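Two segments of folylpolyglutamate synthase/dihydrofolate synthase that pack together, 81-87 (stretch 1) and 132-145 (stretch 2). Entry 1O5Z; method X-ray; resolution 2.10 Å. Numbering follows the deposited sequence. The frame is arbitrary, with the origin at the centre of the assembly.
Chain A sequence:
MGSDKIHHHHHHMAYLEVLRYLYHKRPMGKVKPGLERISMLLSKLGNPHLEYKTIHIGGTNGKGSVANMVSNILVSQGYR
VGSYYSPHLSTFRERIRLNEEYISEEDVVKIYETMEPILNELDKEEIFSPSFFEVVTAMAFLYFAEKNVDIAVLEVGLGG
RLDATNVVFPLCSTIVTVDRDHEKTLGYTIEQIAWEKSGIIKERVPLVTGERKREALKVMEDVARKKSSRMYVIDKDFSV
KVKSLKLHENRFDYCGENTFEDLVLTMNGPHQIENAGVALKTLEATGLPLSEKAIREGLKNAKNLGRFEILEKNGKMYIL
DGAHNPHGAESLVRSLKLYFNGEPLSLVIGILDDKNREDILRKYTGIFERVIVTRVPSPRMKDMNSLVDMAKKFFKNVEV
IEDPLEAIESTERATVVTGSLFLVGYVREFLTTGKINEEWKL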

# COMPACT_ATOMS: atom_id res chain seq x y z
N VAL A 81 -4.08 -13.37 -11.88
CA VAL A 81 -3.14 -12.73 -10.99
C VAL A 81 -3.58 -12.79 -9.54
O VAL A 81 -4.67 -12.37 -9.21
N GLY A 82 -2.71 -13.29 -8.65
CA GLY A 82 -2.88 -13.08 -7.22
C GLY A 82 -2.05 -11.87 -6.84
O GLY A 82 -0.99 -11.64 -7.38
N SER A 83 -2.55 -11.04 -5.95
CA SER A 83 -1.80 -9.90 -5.49
C SER A 83 -1.98 -9.80 -3.97
O SER A 83 -3.03 -10.10 -3.41
N TYR A 84 -0.87 -9.42 -3.35
CA TYR A 84 -0.69 -9.48 -1.89
C TYR A 84 -0.23 -8.12 -1.36
O TYR A 84 0.81 -7.66 -1.77
N TYR A 85 -1.05 -7.51 -0.50
CA TYR A 85 -0.75 -6.21 0.06
C TYR A 85 -0.77 -6.23 1.57
O TYR A 85 -1.28 -7.15 2.18
N SER A 86 -0.19 -5.18 2.13
CA SER A 86 -0.22 -4.89 3.58
C SER A 86 0.07 -3.41 3.75
O SER A 86 0.82 -2.85 2.96
N PRO A 87 -0.54 -2.77 4.73
CA PRO A 87 -1.51 -3.40 5.62
C PRO A 87 -2.88 -3.29 4.91
O PRO A 87 -2.94 -3.53 3.72
N PHE A 132 1.37 -12.82 13.04
CA PHE A 132 0.25 -12.38 12.23
C PHE A 132 0.57 -12.36 10.76
O PHE A 132 -0.14 -12.95 9.90
N PHE A 133 1.62 -11.63 10.44
CA PHE A 133 2.00 -11.41 9.03
C PHE A 133 2.44 -12.70 8.35
O PHE A 133 2.18 -12.94 7.19
N GLU A 134 3.11 -13.55 9.09
CA GLU A 134 3.46 -14.84 8.57
C GLU A 134 2.22 -15.62 8.21
O GLU A 134 2.14 -16.19 7.13
N VAL A 135 1.23 -15.63 9.10
CA VAL A 135 0.02 -16.40 8.82
C VAL A 135 -0.73 -15.84 7.58
O VAL A 135 -1.12 -16.57 6.69
N VAL A 136 -0.89 -14.52 7.55
CA VAL A 136 -1.63 -13.89 6.47
C VAL A 136 -0.91 -14.13 5.12
O VAL A 136 -1.53 -14.39 4.09
N THR A 137 0.40 -14.02 5.15
CA THR A 137 1.18 -14.24 3.95
C THR A 137 1.01 -15.65 3.44
O THR A 137 0.86 -15.87 2.26
N ALA A 138 1.05 -16.61 4.35
CA ALA A 138 0.88 -18.00 3.98
C ALA A 138 -0.54 -18.25 3.45
O ALA A 138 -0.76 -19.07 2.53
N MET A 139 -1.50 -17.56 4.07
CA MET A 139 -2.86 -17.58 3.58
C MET A 139 -2.94 -17.11 2.14
O MET A 139 -3.57 -17.73 1.32
N ALA A 140 -2.30 -15.98 1.83
CA ALA A 140 -2.27 -15.51 0.46
C ALA A 140 -1.64 -16.53 -0.44
O ALA A 140 -2.21 -16.87 -1.45
N PHE A 141 -0.47 -17.04 -0.08
CA PHE A 141 0.22 -18.03 -0.92
C PHE A 141 -0.62 -19.24 -1.19
O PHE A 141 -0.65 -19.76 -2.30
N LEU A 142 -1.29 -19.72 -0.16
CA LEU A 142 -2.15 -20.90 -0.29
C LEU A 142 -3.35 -20.58 -1.20
O LEU A 142 -3.72 -21.35 -2.06
N TYR A 143 -3.94 -19.41 -0.99
CA TYR A 143 -5.08 -18.99 -1.77
C TYR A 143 -4.71 -18.91 -3.27
O TYR A 143 -5.42 -19.42 -4.11
N PHE A 144 -3.59 -18.28 -3.57
CA PHE A 144 -3.10 -18.20 -4.91
C PHE A 144 -2.92 -19.55 -5.51
O PHE A 144 -3.19 -19.71 -6.68
N ALA A 145 -2.42 -20.50 -4.74
CA ALA A 145 -2.31 -21.88 -5.19
C ALA A 145 -3.71 -22.53 -5.40
O ALA A 145 -3.97 -23.12 -6.46

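This is a small, mostly apolar contact in which a strand runs antiparallel to a helix and lays one long tyrosine along it. The axes of strand 81-84 and helix 132-145 come within 8.9 Å, at 175° between their directions. About 370 Å² is buried, both sides summed.

Tyr84 is the centre of the contact. Its CA-to-CB bond points toward the helix, and chi1 is t. The ring runs back along the helix, past Ala140 to Val136, Thr137 and Phe133. Near the start of the ring, Tyr84 CD1 lies 3.4 Å from Ala140 CB; Ala140, pointing toward the strand, packs against the ring there. Val136, also t, points toward the strand and meets the ring edge, with its CG1 4.0 Å from Tyr84 CE1. Phe133 (t) starts sideways, but its ring end comes nearer. Phe133 CZ sits 3.8 Å from Tyr84 CE2, and the two ring planes meet obliquely at 36°.

The polar link is at the tip of Tyr84. Tyr84 OH and Thr137 OG1 are 2.7 Å apart and hydrogen-bonded, though the geometry does not settle where the tyrosine proton goes. Thr137, rotamer m, donates from OG1 to Phe133 O, 2.7 Å away, so its hydroxyl ties the tyrosine to the helix backbone.

At the other end, Phe144 (m) points toward the strand and packs on Gly82. Gly82 CA lies over one face of the ring, 3.4 Å from Phe144 CE1, in a CH-pi contact. A CB on Gly82 would clash with Phe144 CD1. Ser83 points away, but its backbone O meets the ring edge, 3.5 Å from Phe144 CZ.

Ser86, rotamer p, points toward the helix. Its OG is 3.8 Å from Phe133 CE1 and hydrogen-bonds elsewhere in the structure. Val81 and Tyr85 point away.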

# COMPACT_ATOMS: atom_id res chain seq x y z
CB VAL A 81 -2.96 -11.24 -11.41
CG1 VAL A 81 -1.99 -10.47 -10.50
CG2 VAL A 81 -2.50 -11.17 -12.85
CB SER A 83 -2.22 -8.61 -6.23
OG SER A 83 -3.61 -8.36 -6.13
CB TYR A 84 0.30 -10.58 -1.50
CG TYR A 84 0.38 -10.72 -0.04
CD1 TYR A 84 -0.76 -10.94 0.72
CD2 TYR A 84 1.58 -10.58 0.63
CE1 TYR A 84 -0.69 -11.05 2.10
CE2 TYR A 84 1.65 -10.67 2.00
CZ TYR A 84 0.52 -10.91 2.73
OH TYR A 84 0.62 -10.98 4.11
CB TYR A 85 -1.73 -5.16 -0.43
CG TYR A 85 -1.89 -5.10 -1.94
CD1 TYR A 85 -2.72 -5.99 -2.60
CD2 TYR A 85 -1.24 -4.14 -2.70
CE1 TYR A 85 -2.90 -5.91 -3.98
CE2 TYR A 85 -1.40 -4.07 -4.09
CZ TYR A 85 -2.23 -4.95 -4.71
OH TYR A 85 -2.39 -4.89 -6.07
CB SER A 86 0.84 -5.66 4.38
OG SER A 86 2.14 -5.50 3.79
CB PRO A 87 -1.37 -2.57 6.89
CG PRO A 87 -1.01 -1.16 6.33
CD PRO A 87 -0.37 -1.34 5.02
CB PHE A 132 -0.15 -10.96 12.69
CG PHE A 132 -1.12 -10.29 11.78
CD1 PHE A 132 -2.47 -10.68 11.79
CD2 PHE A 132 -0.70 -9.30 10.87
CE1 PHE A 132 -3.37 -10.07 10.92
CE2 PHE A 132 -1.61 -8.71 10.02
CZ PHE A 132 -2.94 -9.09 10.05
CB PHE A 133 3.10 -10.35 8.92
CG PHE A 133 3.34 -9.90 7.50
CD1 PHE A 133 2.36 -9.21 6.81
CD2 PHE A 133 4.51 -10.24 6.83
CE1 PHE A 133 2.56 -8.83 5.49
CE2 PHE A 133 4.70 -9.89 5.50
CZ PHE A 133 3.74 -9.18 4.84
CB GLU A 134 4.31 -15.60 9.59
CG GLU A 134 5.71 -14.95 9.62
CD GLU A 134 6.60 -15.42 10.73
OE1 GLU A 134 6.14 -16.20 11.63
OE2 GLU A 134 7.75 -14.96 10.70
CB VAL A 135 -0.90 -16.43 10.03
CG1 VAL A 135 -2.23 -17.10 9.66
CG2 VAL A 135 -0.26 -17.21 11.12
CB VAL A 136 -1.82 -12.38 6.73
CG1 VAL A 136 -2.57 -11.72 5.54
CG2 VAL A 136 -2.57 -12.19 7.98
CB THR A 137 2.67 -13.93 4.22
OG1 THR A 137 2.80 -12.56 4.61
CG2 THR A 137 3.48 -14.06 2.94
CB ALA A 138 1.20 -18.89 5.17
CB MET A 139 -3.73 -16.66 4.40
CG MET A 139 -4.11 -17.19 5.78
SD MET A 139 -5.29 -16.04 6.62
CE MET A 139 -6.33 -15.55 5.20
CB ALA A 140 -1.55 -14.22 0.39
CB PHE A 141 1.52 -18.49 -0.28
CG PHE A 141 2.66 -17.53 -0.42
CD1 PHE A 141 3.45 -17.24 0.67
CD2 PHE A 141 2.99 -16.98 -1.66
CE1 PHE A 141 4.54 -16.32 0.57
CE2 PHE A 141 4.08 -16.11 -1.76
CZ PHE A 141 4.86 -15.79 -0.63
CB LEU A 142 -2.65 -21.29 1.12
CG LEU A 142 -3.42 -22.59 1.20
CD1 LEU A 142 -2.66 -23.66 0.52
CD2 LEU A 142 -3.75 -22.97 2.66
CB TYR A 143 -5.54 -17.65 -1.24
CG TYR A 143 -6.64 -16.99 -2.00
CD1 TYR A 143 -7.94 -17.42 -1.88
CD2 TYR A 143 -6.39 -15.86 -2.78
CE1 TYR A 143 -8.96 -16.79 -2.53
CE2 TYR A 143 -7.39 -15.21 -3.43
CZ TYR A 143 -8.69 -15.67 -3.28
OH TYR A 143 -9.72 -15.04 -3.92
CB PHE A 144 -1.78 -17.42 -4.97
CG PHE A 144 -1.87 -16.04 -4.44
CD1 PHE A 144 -3.06 -15.31 -4.49
CD2 PHE A 144 -0.75 -15.43 -3.90
CE1 PHE A 144 -3.14 -14.01 -3.99
CE2 PHE A 144 -0.82 -14.13 -3.40
CZ PHE A 144 -2.05 -13.42 -3.46
CB ALA A 145 -1.49 -22.72 -4.18